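Local coordinates for phosphoribosylaminoimidazole-succinocarboxamide synthase (Ehrlichia chaffeensis str. Arkansas, PDB 3KRE), which catalyses the ATP-dependent joining of L-aspartate to 5-amino-1-(5-phosphoribosyl)imidazole-4-carboxylate, a step of de novo purine biosynthesis, at residues A[117-122]-A[128-133]; A[222-227]-A[233-238]; A[182-187]-A[192-197]; A[138-143]-A[150-155]. All blocks are in the same frame, centred on the assembly; numbering follows the deposited sequence.

In the fold
Read from the N terminus, the four contacts follow one another in series, none nested in or crossing another. Contact 1 closes the excursion that carries helix 120-126 and leads the chain into strand 133-143. Contact 4 comes next, where the far end of that strand turns back as a hairpin onto strand 152-153. Contact 3 then joins the end of helix 166-189 to strand 192-204, and contact 2 folds the loop after strand 223-227 back beside it, ahead of helix 237-240. Contacts 2, 3 and 4 reach the same antiparallel sheet. Contact 1 touches the other three: Asp130 meets Arg233 of contact 2, Leu117 meets Val195 of contact 3, and Phe122 packs on Glu140 of contact 4.

Contact 1. Residues A[117-122]-A[128-133]; sequences LAAGNF and IADGTP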
# COMPACT_ATOMS: atom_id res chain seq x y z
N LEU A 117 -2.06 -15.43 1.03
CA LEU A 117 -2.83 -16.37 0.23
C LEU A 117 -2.67 -15.99 -1.23
O LEU A 117 -2.32 -14.87 -1.57
CB LEU A 117 -4.31 -16.31 0.60
CG LEU A 117 -4.74 -16.22 2.07
CD1 LEU A 117 -6.32 -16.18 2.09
CD2 LEU A 117 -4.21 -17.37 2.91
N ALA A 118 -2.95 -16.95 -2.11
CA ALA A 118 -2.96 -16.71 -3.54
C ALA A 118 -4.14 -15.83 -3.93
O ALA A 118 -5.26 -16.09 -3.50
CB ALA A 118 -3.08 -18.01 -4.30
N ALA A 119 -3.88 -14.82 -4.74
CA ALA A 119 -4.96 -13.98 -5.27
C ALA A 119 -4.48 -13.29 -6.53
O ALA A 119 -3.30 -13.38 -6.90
CB ALA A 119 -5.44 -12.98 -4.20
N GLY A 120 -5.39 -12.60 -7.21
CA GLY A 120 -5.02 -11.74 -8.32
C GLY A 120 -4.29 -12.45 -9.45
O GLY A 120 -4.65 -13.55 -9.84
N ASN A 121 -3.23 -11.81 -9.94
CA ASN A 121 -2.46 -12.31 -11.06
C ASN A 121 -1.57 -13.50 -10.66
O ASN A 121 -1.17 -14.29 -11.51
CB ASN A 121 -1.61 -11.19 -11.63
CG ASN A 121 -2.44 -10.16 -12.44
OD1 ASN A 121 -3.52 -10.46 -12.90
ND2 ASN A 121 -1.90 -8.97 -12.61
N PHE A 122 -1.26 -13.62 -9.37
CA PHE A 122 -0.53 -14.77 -8.86
C PHE A 122 -1.36 -16.02 -9.11
O PHE A 122 -0.88 -16.99 -9.70
CB PHE A 122 -0.21 -14.62 -7.36
CG PHE A 122 0.61 -15.74 -6.80
CD1 PHE A 122 1.99 -15.62 -6.64
CD2 PHE A 122 0.01 -16.94 -6.47
CE1 PHE A 122 2.74 -16.67 -6.16
CE2 PHE A 122 0.75 -18.00 -6.01
CZ PHE A 122 2.13 -17.85 -5.83
N ILE A 128 -3.47 -21.45 -9.49
CA ILE A 128 -3.69 -21.83 -8.10
C ILE A 128 -4.94 -21.06 -7.67
O ILE A 128 -5.07 -19.88 -7.96
CB ILE A 128 -2.45 -21.45 -7.24
CG1 ILE A 128 -1.30 -22.44 -7.47
CG2 ILE A 128 -2.77 -21.37 -5.76
CD1 ILE A 128 0.01 -21.93 -6.87
N ALA A 129 -5.87 -21.73 -7.00
CA ALA A 129 -7.15 -21.13 -6.65
C ALA A 129 -6.98 -19.92 -5.70
O ALA A 129 -6.19 -19.98 -4.77
CB ALA A 129 -8.05 -22.21 -6.00
N ASP A 130 -7.70 -18.83 -5.97
CA ASP A 130 -7.78 -17.71 -5.02
C ASP A 130 -8.04 -18.22 -3.59
O ASP A 130 -8.97 -19.04 -3.36
CB ASP A 130 -8.91 -16.74 -5.39
CG ASP A 130 -8.55 -15.76 -6.49
OD1 ASP A 130 -7.42 -15.73 -7.02
OD2 ASP A 130 -9.44 -14.96 -6.83
N GLY A 131 -7.26 -17.74 -2.64
CA GLY A 131 -7.42 -18.13 -1.24
C GLY A 131 -6.58 -19.30 -0.78
O GLY A 131 -6.56 -19.63 0.40
N THR A 132 -5.84 -19.93 -1.69
CA THR A 132 -4.91 -20.96 -1.30
C THR A 132 -3.87 -20.34 -0.37
O THR A 132 -3.18 -19.41 -0.77
CB THR A 132 -4.21 -21.58 -2.50
OG1 THR A 132 -5.20 -22.08 -3.43
CG2 THR A 132 -3.29 -22.72 -2.05
N PRO A 133 -3.75 -20.87 0.86
CA PRO A 133 -2.76 -20.37 1.81
C PRO A 133 -1.36 -20.88 1.51
O PRO A 133 -1.16 -22.01 1.05
CB PRO A 133 -3.26 -20.92 3.15
CG PRO A 133 -3.88 -22.23 2.78
CD PRO A 133 -4.51 -22.02 1.42
O HOH W 1 -7.28 -14.41 -9.39
O HOH W 2 -8.21 -12.33 -6.79
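Ala118 exchanges two backbone hydrogen bonds with the loop that follows helix 120-126. Its N donates to Thr132 O at 2.8 Å, while its O receives Gly131 N at 2.7 Å in a nearly straight bond (173° at the hydrogen). One residue further, Leu117 and Pro133 form an antiparallel non-hydrogen-bonded pair as strand 133-143 begins. CA-H...O contacts use the same two acceptors, Leu117 CA approaching Thr132 O and Asp130 CA approaching Ala118 O. The loop keeps this shape through a type II turn from Ala129 to Thr132, with Gly131 at its third position; Ala129 O accepts both Thr132 N and, at 2.7 Å, Thr132 OG1.

Apolar packing follows the pairing. Leu117 CD2 lies 3.7 Å from Pro133 CB, and the other branch of the leucine leans on the Gly131 backbone. Ala118 CB meets Ile128 CG2 at 3.7 Å. With CG anti to the backbone N (chi1 -177°), the Phe122 side chain brings ring atom CE2 to 4.1 Å from Ile128 CD1.

Polar contacts around Gly120 run through water. One molecule donates to both Gly120 O and Asp130 OD1; a second accepts from Gly120 N at 2.9 Å and donates to Asp130 OD2. Beyond the two segments, OD1 also takes Ser123 OG, and OD2 forms a salt bridge with Arg233.

A carboxylate so placed, with water, hydroxyl and guanidinium donors around it, is probably stabilised in its charged form.

Contact 2. Residues A[222-227]-A[233-238]; sequences TCRLWD and RLDKDR. With EDO (1,2-ethanediol), chain D.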
# COMPACT_ATOMS: atom_id res chain seq x y z
N THR A 222 -4.44 -0.90 -1.61
CA THR A 222 -3.11 -1.54 -1.68
C THR A 222 -3.02 -2.87 -0.89
O THR A 222 -1.96 -3.48 -0.89
CB THR A 222 -2.00 -0.57 -1.17
OG1 THR A 222 -2.21 -0.29 0.21
CG2 THR A 222 -1.96 0.76 -2.05
N CYS A 223 -4.10 -3.29 -0.23
CA CYS A 223 -4.16 -4.54 0.54
C CYS A 223 -5.40 -5.30 0.12
O CYS A 223 -6.49 -4.72 0.04
CB CYS A 223 -4.28 -4.29 2.06
SG CYS A 223 -3.06 -3.22 2.77
N ARG A 224 -5.26 -6.60 -0.12
CA ARG A 224 -6.45 -7.45 -0.26
C ARG A 224 -6.85 -7.86 1.14
O ARG A 224 -6.00 -8.32 1.94
CB ARG A 224 -6.20 -8.69 -1.10
CG ARG A 224 -6.16 -8.40 -2.58
CD ARG A 224 -6.17 -9.67 -3.41
NE ARG A 224 -6.31 -9.30 -4.79
CZ ARG A 224 -5.34 -9.05 -5.65
NH1 ARG A 224 -4.06 -9.19 -5.33
NH2 ARG A 224 -5.66 -8.62 -6.88
N LEU A 225 -8.14 -7.67 1.43
CA LEU A 225 -8.68 -7.76 2.81
C LEU A 225 -9.97 -8.52 2.73
O LEU A 225 -10.90 -8.06 2.10
CB LEU A 225 -8.95 -6.36 3.36
CG LEU A 225 -7.74 -5.46 3.54
CD1 LEU A 225 -8.14 -3.97 3.88
CD2 LEU A 225 -6.69 -6.00 4.55
N TRP A 226 -10.02 -9.69 3.35
CA TRP A 226 -11.25 -10.50 3.30
C TRP A 226 -11.81 -10.67 4.70
O TRP A 226 -11.08 -10.94 5.63
CB TRP A 226 -10.99 -11.90 2.75
CG TRP A 226 -10.50 -11.96 1.33
CD1 TRP A 226 -10.32 -10.92 0.47
CD2 TRP A 226 -10.13 -13.14 0.62
NE1 TRP A 226 -9.85 -11.37 -0.73
CE2 TRP A 226 -9.72 -12.73 -0.67
CE3 TRP A 226 -10.08 -14.50 0.94
CZ2 TRP A 226 -9.26 -13.63 -1.63
CZ3 TRP A 226 -9.64 -15.40 -0.03
CH2 TRP A 226 -9.22 -14.96 -1.30
N ASP A 227 -13.12 -10.54 4.84
CA ASP A 227 -13.79 -10.84 6.06
C ASP A 227 -13.55 -12.33 6.38
O ASP A 227 -13.71 -13.21 5.52
CB ASP A 227 -15.28 -10.53 5.93
CG ASP A 227 -16.03 -10.87 7.20
OD1 ASP A 227 -15.79 -10.15 8.17
OD2 ASP A 227 -16.76 -11.88 7.22
N ARG A 233 -14.78 -9.97 0.14
CA ARG A 233 -13.68 -9.05 -0.20
C ARG A 233 -14.09 -7.66 0.20
O ARG A 233 -15.21 -7.24 -0.10
CB ARG A 233 -13.40 -9.11 -1.69
CG ARG A 233 -13.10 -10.52 -2.19
CD ARG A 233 -12.52 -10.51 -3.60
NE ARG A 233 -12.38 -11.86 -4.16
CZ ARG A 233 -11.29 -12.38 -4.74
NH1 ARG A 233 -10.18 -11.69 -4.90
NH2 ARG A 233 -11.34 -13.63 -5.19
N LEU A 234 -13.19 -6.93 0.87
CA LEU A 234 -13.49 -5.59 1.37
C LEU A 234 -12.77 -4.49 0.59
O LEU A 234 -13.10 -3.31 0.75
CB LEU A 234 -13.12 -5.50 2.83
CG LEU A 234 -13.85 -6.50 3.69
CD1 LEU A 234 -13.30 -6.41 5.09
CD2 LEU A 234 -15.38 -6.31 3.63
N ASP A 235 -11.86 -4.90 -0.28
CA ASP A 235 -10.85 -3.99 -0.84
C ASP A 235 -11.19 -3.61 -2.29
O ASP A 235 -12.28 -3.89 -2.78
CB ASP A 235 -9.50 -4.68 -0.76
CG ASP A 235 -9.48 -6.00 -1.48
OD1 ASP A 235 -9.79 -7.03 -0.84
OD2 ASP A 235 -9.13 -6.01 -2.69
N LYS A 236 -10.19 -3.05 -2.98
CA LYS A 236 -10.29 -2.63 -4.39
C LYS A 236 -10.76 -3.74 -5.35
O LYS A 236 -11.31 -3.43 -6.40
CB LYS A 236 -8.92 -2.11 -4.83
CG LYS A 236 -8.80 -1.69 -6.25
CD LYS A 236 -7.51 -0.88 -6.43
CE LYS A 236 -7.29 -0.58 -7.87
NZ LYS A 236 -6.13 0.31 -8.11
N ASP A 237 -10.58 -5.01 -4.98
CA ASP A 237 -11.16 -6.12 -5.78
C ASP A 237 -12.65 -5.98 -5.96
O ASP A 237 -13.19 -6.48 -6.95
CB ASP A 237 -10.85 -7.52 -5.23
CG ASP A 237 -9.50 -8.05 -5.70
OD1 ASP A 237 -8.93 -7.50 -6.66
OD2 ASP A 237 -9.01 -9.02 -5.07
N ARG A 238 -13.34 -5.29 -5.05
CA ARG A 238 -14.78 -5.05 -5.26
C ARG A 238 -15.02 -4.24 -6.53
O ARG A 238 -15.98 -4.48 -7.26
CB ARG A 238 -15.44 -4.37 -4.05
CG ARG A 238 -15.39 -5.19 -2.76
CD ARG A 238 -16.47 -4.81 -1.77
NE ARG A 238 -17.76 -5.21 -2.28
CZ ARG A 238 -18.27 -6.45 -2.22
NH1 ARG A 238 -17.63 -7.42 -1.58
NH2 ARG A 238 -19.42 -6.72 -2.81
C1 EDO D . -4.90 -3.96 -3.92
O1 EDO D . -4.47 -4.84 -4.94
C2 EDO D . -6.05 -4.58 -3.13
O2 EDO D . -7.11 -4.94 -3.99
O HOH W 3 -9.57 -9.33 -2.46
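A buried strand-to-helix connection brings Arg224, Leu225 and Trp226 of strand 223-227 against Arg233, Leu234, Asp235 and Asp237, with a salt-bridge network as its polar core. The strand belongs to the main antiparallel sheet beside strand 192-204, and the returning loop runs into helix 237-240. Leu234 N donates to Leu225 O at 2.8 Å, and Trp226 and Arg233 form a single backbone bridge. Asp235 takes the place of a second backbone partner: its OD1 accepts Leu225 N at 2.9 Å from above the carboxylate plane. Its OD2 caps Asp237 N and accepts a hydroxyl of bound 1,2-ethanediol (O2) at 2.6 Å.

Asp237 OD2 holds two arginines. Arg224, extended from CG to NE, offers NE in the plane of its guanidinium at 2.7 Å, whereas Arg233 NH1 arrives from the opposite face of the carboxylate. Arg224 NH1 turns to Asp196, while Arg233 keeps Asp130 as its second partner. Trp226 CZ2 sits over the centre of the Arg233 guanidinium, the two planes 56° apart. At the edge of the indole, one water accepts from Trp226 NE1 at 2.7 Å and donates to both Asp235 OD1 and Asp237 OD2.

Contact 3. Residues A[182-187]-A[192-197]; sequences ILSELF and IKLVDF. With EDO (1,2-ethanediol), chain G.
Helix 182-187 runs nearly antiparallel to strand 192-197, their axes 152° apart in direction and 7.2 Å apart at closest approach, and the turn between them is closed by Ile192 N donating to Phe187 O at 2.9 Å. Further along, a water spans the gap, donating to Ser184 O and Ile192 O and accepting from Leu194 N.

Leu194 reaches the helix between Leu183 and Ser184. Its CG is anti to the backbone N (chi1 -179°), which carries CD2 to 3.6 Å from Leu183 CB and equally close to Ser184 OG. The serine hydroxyl bonds to Asn180 O within the helix; it also receives a second water, which accepts from Lys193 NZ and donates to Leu194 O. Phe187 packs by its CD1 side, 3.8 Å from Ile192 CG2, with the two side chains crossing at a slant. Leu183 CD1 lies over one face of the Phe197 ring, 4.2 Å from CE1 and displaced toward the rim. Phe187 continues outward to Leu78 of helix 67-84 and to Val253 and Leu257 of helix 246-257.

Leucine, isoleucine and phenylalanine side chains meeting this way, helix laid on strand, form the hydrophobic layer between helices and antiparallel sheet of an alpha+beta fold, here that of SAICAR synthetase.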
# COMPACT_ATOMS: atom_id res chain seq x y z
N ILE A 182 2.73 -7.51 11.72
CA ILE A 182 1.99 -6.47 12.45
C ILE A 182 0.59 -6.23 11.88
O ILE A 182 -0.44 -6.28 12.61
CB ILE A 182 2.74 -5.13 12.48
CG1 ILE A 182 4.11 -5.29 13.18
CG2 ILE A 182 1.87 -4.06 13.15
CD1 ILE A 182 5.11 -4.16 12.81
N LEU A 183 0.53 -5.99 10.57
CA LEU A 183 -0.77 -5.77 9.91
C LEU A 183 -1.66 -7.00 9.96
O LEU A 183 -2.88 -6.88 10.16
CB LEU A 183 -0.57 -5.33 8.45
CG LEU A 183 0.15 -4.02 8.18
CD1 LEU A 183 0.23 -3.69 6.68
CD2 LEU A 183 -0.59 -2.87 8.92
N SER A 184 -1.09 -8.19 9.74
CA SER A 184 -1.89 -9.41 9.77
C SER A 184 -2.56 -9.58 11.12
O SER A 184 -3.72 -9.93 11.21
CB SER A 184 -1.05 -10.67 9.46
OG SER A 184 -0.71 -10.68 8.11
N GLU A 185 -1.83 -9.29 12.18
CA GLU A 185 -2.35 -9.46 13.53
C GLU A 185 -3.45 -8.43 13.82
O GLU A 185 -4.52 -8.75 14.35
CB GLU A 185 -1.22 -9.38 14.55
CG GLU A 185 -1.72 -9.44 15.99
CD GLU A 185 -0.63 -9.68 17.02
OE1 GLU A 185 0.27 -10.54 16.79
OE2 GLU A 185 -0.70 -9.05 18.10
N LEU A 186 -3.20 -7.20 13.43
CA LEU A 186 -4.17 -6.17 13.79
C LEU A 186 -5.47 -6.37 12.99
O LEU A 186 -6.55 -6.23 13.57
CB LEU A 186 -3.53 -4.79 13.69
CG LEU A 186 -3.38 -4.06 12.43
CD1 LEU A 186 -4.74 -3.43 12.12
CD2 LEU A 186 -2.23 -3.00 12.62
N PHE A 187 -5.37 -6.81 11.74
CA PHE A 187 -6.56 -7.12 10.96
C PHE A 187 -7.27 -8.37 11.49
O PHE A 187 -8.48 -8.38 11.62
CB PHE A 187 -6.22 -7.28 9.48
CG PHE A 187 -6.12 -5.97 8.74
CD1 PHE A 187 -7.19 -5.10 8.67
CD2 PHE A 187 -4.95 -5.63 8.07
CE1 PHE A 187 -7.10 -3.90 7.96
CE2 PHE A 187 -4.89 -4.45 7.36
CZ PHE A 187 -5.94 -3.59 7.32
N ILE A 192 -10.56 -9.66 10.01
CA ILE A 192 -10.18 -9.46 8.63
C ILE A 192 -8.88 -10.21 8.35
O ILE A 192 -7.94 -10.16 9.16
CB ILE A 192 -9.93 -7.96 8.35
CG1 ILE A 192 -11.26 -7.18 8.46
CG2 ILE A 192 -9.26 -7.79 6.97
CD1 ILE A 192 -11.21 -5.59 8.30
N LYS A 193 -8.84 -10.91 7.22
CA LYS A 193 -7.64 -11.61 6.77
C LYS A 193 -6.89 -10.73 5.80
O LYS A 193 -7.46 -10.30 4.80
CB LYS A 193 -8.01 -12.92 6.06
CG LYS A 193 -6.85 -13.74 5.54
CD LYS A 193 -5.80 -14.05 6.65
CE LYS A 193 -4.62 -14.86 6.10
NZ LYS A 193 -3.58 -15.18 7.16
N LEU A 194 -5.61 -10.48 6.09
CA LEU A 194 -4.75 -9.76 5.17
C LEU A 194 -4.23 -10.76 4.16
O LEU A 194 -3.36 -11.58 4.47
CB LEU A 194 -3.56 -9.15 5.90
CG LEU A 194 -2.56 -8.34 5.09
CD1 LEU A 194 -3.25 -7.17 4.37
CD2 LEU A 194 -1.43 -7.81 6.03
N VAL A 195 -4.81 -10.72 2.97
CA VAL A 195 -4.53 -11.70 1.92
C VAL A 195 -3.17 -11.42 1.28
O VAL A 195 -2.31 -12.28 1.15
CB VAL A 195 -5.70 -11.68 0.90
CG1 VAL A 195 -5.36 -12.47 -0.38
CG2 VAL A 195 -7.01 -12.19 1.57
N ASP A 196 -2.98 -10.17 0.86
CA ASP A 196 -1.73 -9.72 0.30
C ASP A 196 -1.74 -8.20 0.39
O ASP A 196 -2.76 -7.62 0.73
CB ASP A 196 -1.50 -10.21 -1.14
CG ASP A 196 -2.55 -9.71 -2.17
OD1 ASP A 196 -2.96 -8.55 -2.13
OD2 ASP A 196 -2.92 -10.48 -3.08
N PHE A 197 -0.60 -7.59 0.11
CA PHE A 197 -0.51 -6.14 0.06
C PHE A 197 0.76 -5.68 -0.62
O PHE A 197 1.65 -6.48 -0.85
CB PHE A 197 -0.62 -5.53 1.47
CG PHE A 197 0.50 -5.90 2.40
CD1 PHE A 197 1.48 -4.99 2.71
CD2 PHE A 197 0.55 -7.13 2.98
CE1 PHE A 197 2.50 -5.32 3.59
CE2 PHE A 197 1.57 -7.47 3.88
CZ PHE A 197 2.54 -6.56 4.18
C1 EDO G . -1.73 -5.88 -3.50
O1 EDO G . -2.90 -6.66 -3.62
C2 EDO G . -1.19 -5.68 -4.90
O2 EDO G . -0.60 -6.91 -5.29
O HOH W 4 -5.18 -10.95 9.02
O HOH W 5 -2.47 -12.62 6.97

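Contact 4. Residues A[138-143]-A[150-155]; sequences IIEFYY and DPMVSE. With EDO (1,2-ethanediol), chain F.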
# COMPACT_ATOMS: atom_id res chain seq x y z
N ILE A 138 5.00 -14.95 0.63
CA ILE A 138 5.75 -14.80 -0.58
C ILE A 138 5.89 -13.32 -0.97
O ILE A 138 4.91 -12.65 -1.24
CB ILE A 138 5.10 -15.56 -1.76
CG1 ILE A 138 5.09 -17.05 -1.46
CG2 ILE A 138 5.89 -15.30 -3.08
CD1 ILE A 138 4.31 -17.92 -2.41
N ILE A 139 7.13 -12.87 -1.04
CA ILE A 139 7.48 -11.55 -1.48
C ILE A 139 7.83 -11.61 -2.95
O ILE A 139 8.63 -12.45 -3.36
CB ILE A 139 8.65 -11.00 -0.72
CG1 ILE A 139 8.23 -10.76 0.72
CG2 ILE A 139 9.14 -9.66 -1.36
CD1 ILE A 139 9.32 -10.28 1.62
N GLU A 140 7.24 -10.71 -3.70
CA GLU A 140 7.61 -10.46 -5.09
C GLU A 140 7.90 -8.98 -5.31
O GLU A 140 7.23 -8.11 -4.71
CB GLU A 140 6.48 -10.91 -6.00
CG GLU A 140 6.13 -12.42 -6.03
CD GLU A 140 5.00 -12.76 -6.98
OE1 GLU A 140 4.00 -12.02 -6.97
OE2 GLU A 140 5.12 -13.74 -7.75
N PHE A 141 8.87 -8.69 -6.17
CA PHE A 141 9.27 -7.32 -6.48
C PHE A 141 8.87 -6.92 -7.88
O PHE A 141 8.99 -7.73 -8.80
CB PHE A 141 10.80 -7.19 -6.37
CG PHE A 141 11.32 -7.42 -5.00
CD1 PHE A 141 11.17 -6.44 -4.02
CD2 PHE A 141 11.97 -8.61 -4.66
CE1 PHE A 141 11.68 -6.62 -2.75
CE2 PHE A 141 12.46 -8.81 -3.36
CZ PHE A 141 12.32 -7.81 -2.41
N TYR A 142 8.40 -5.67 -8.04
CA TYR A 142 8.05 -5.16 -9.36
C TYR A 142 8.70 -3.81 -9.57
O TYR A 142 8.81 -3.03 -8.65
CB TYR A 142 6.54 -5.04 -9.53
CG TYR A 142 5.84 -6.35 -9.38
CD1 TYR A 142 5.47 -7.08 -10.49
CD2 TYR A 142 5.58 -6.89 -8.11
CE1 TYR A 142 4.84 -8.28 -10.37
CE2 TYR A 142 4.96 -8.10 -7.98
CZ TYR A 142 4.58 -8.80 -9.12
OH TYR A 142 3.96 -10.02 -9.01
N TYR A 143 9.14 -3.55 -10.78
CA TYR A 143 9.61 -2.24 -11.17
C TYR A 143 8.39 -1.33 -11.44
O TYR A 143 7.52 -1.69 -12.24
CB TYR A 143 10.40 -2.40 -12.46
CG TYR A 143 10.90 -1.10 -13.07
CD1 TYR A 143 11.49 -0.13 -12.28
CD2 TYR A 143 10.83 -0.88 -14.45
CE1 TYR A 143 11.98 1.05 -12.83
CE2 TYR A 143 11.31 0.28 -15.00
CZ TYR A 143 11.87 1.24 -14.18
OH TYR A 143 12.37 2.42 -14.69
N ASP A 150 4.51 -2.29 -14.99
CA ASP A 150 5.11 -2.76 -13.73
C ASP A 150 5.65 -4.19 -13.80
O ASP A 150 5.16 -5.09 -13.11
CB ASP A 150 4.11 -2.67 -12.58
CG ASP A 150 3.59 -1.25 -12.34
OD1 ASP A 150 4.26 -0.25 -12.68
OD2 ASP A 150 2.48 -1.19 -11.76
N PRO A 151 6.68 -4.39 -14.62
CA PRO A 151 7.25 -5.73 -14.77
C PRO A 151 7.91 -6.26 -13.48
O PRO A 151 8.60 -5.54 -12.74
CB PRO A 151 8.30 -5.55 -15.85
CG PRO A 151 8.67 -4.13 -15.78
CD PRO A 151 7.44 -3.38 -15.35
N MET A 152 7.71 -7.55 -13.25
CA MET A 152 8.41 -8.21 -12.17
C MET A 152 9.93 -8.16 -12.38
O MET A 152 10.42 -8.30 -13.50
CB MET A 152 7.97 -9.68 -12.10
CG MET A 152 8.43 -10.39 -10.86
SD MET A 152 7.69 -12.02 -10.87
CE MET A 152 8.35 -12.71 -9.36
N VAL A 153 10.65 -8.01 -11.29
CA VAL A 153 12.10 -7.99 -11.30
C VAL A 153 12.61 -8.93 -10.22
O VAL A 153 12.03 -9.05 -9.15
CB VAL A 153 12.68 -6.57 -11.06
CG1 VAL A 153 12.40 -5.67 -12.30
CG2 VAL A 153 12.15 -5.93 -9.76
N SER A 154 13.73 -9.56 -10.52
CA SER A 154 14.48 -10.34 -9.53
C SER A 154 15.32 -9.46 -8.63
O SER A 154 15.58 -8.28 -8.91
CB SER A 154 15.42 -11.29 -10.25
OG SER A 154 16.44 -10.58 -10.91
N GLU A 155 15.81 -10.05 -7.55
CA GLU A 155 16.78 -9.38 -6.70
C GLU A 155 18.03 -8.93 -7.42
O GLU A 155 18.51 -7.81 -7.20
CB GLU A 155 17.14 -10.28 -5.51
CG GLU A 155 15.94 -10.55 -4.64
CD GLU A 155 16.29 -11.16 -3.26
OE1 GLU A 155 17.46 -11.00 -2.80
OE2 GLU A 155 15.39 -11.80 -2.67
C1 EDO F . 2.77 -4.42 -9.65
O1 EDO F . 1.81 -3.36 -9.76
C2 EDO F . 2.17 -5.51 -8.80
O2 EDO F . 1.07 -6.02 -9.53
O HOH W 6 10.55 -10.71 -7.47
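Tyr142 and Met152 sit opposite each other as an antiparallel non-hydrogen-bonded pair, and the methionine crosses the tyrosine ring. Met152 CB lies 3.8 Å from Tyr142 CE1 and Met152 CG is over one face. Extended beyond CG, the side chain then carries SD obliquely past the ring, 5.3 Å from the centroid of Tyr142, a Met-aromatic contact, and brings CE to the Glu140 side chain. The opposite ring face is covered by 1,2-ethanediol, probably from the crystallisation liquor, whose C2 is 3.7 Å above the centre. At the ring edge, near its plane, Asp150 O comes within 3.3 Å of Tyr142 CD1.

Next to this pair run the backbone bonds: Val153 N donates to Phe141 O at 3.0 Å and Tyr143 N to Pro151 O at 2.8 Å. They make a beta hairpin of strand 133-143 with the short, weakly bonded strand 152-153, an outlying part of the main antiparallel sheet. Within the Phe141-Val153 pair a water stands in for a second direct bond, accepting from Phe141 N and donating to Val153 O. On the side of Phe141, its CB packs on Val153 CG2, while Tyr143 CB meets Val153 CG1 at 3.8 Å; Pro151 CG lies at the edge of the Tyr143 ring.

Second-shell groups set these positions. Tyr142 OH donates to Glu140 OE1 at 2.9 Å from above the carboxylate plane, and Glu140 is itself paired with Arg115 and Arg125. Asp150 OD1 accepts Asn145 N inside the hairpin loop, the Tyr143 ring stacks on Trp163, and Phe141 rests on Leu169 of helix 166-189.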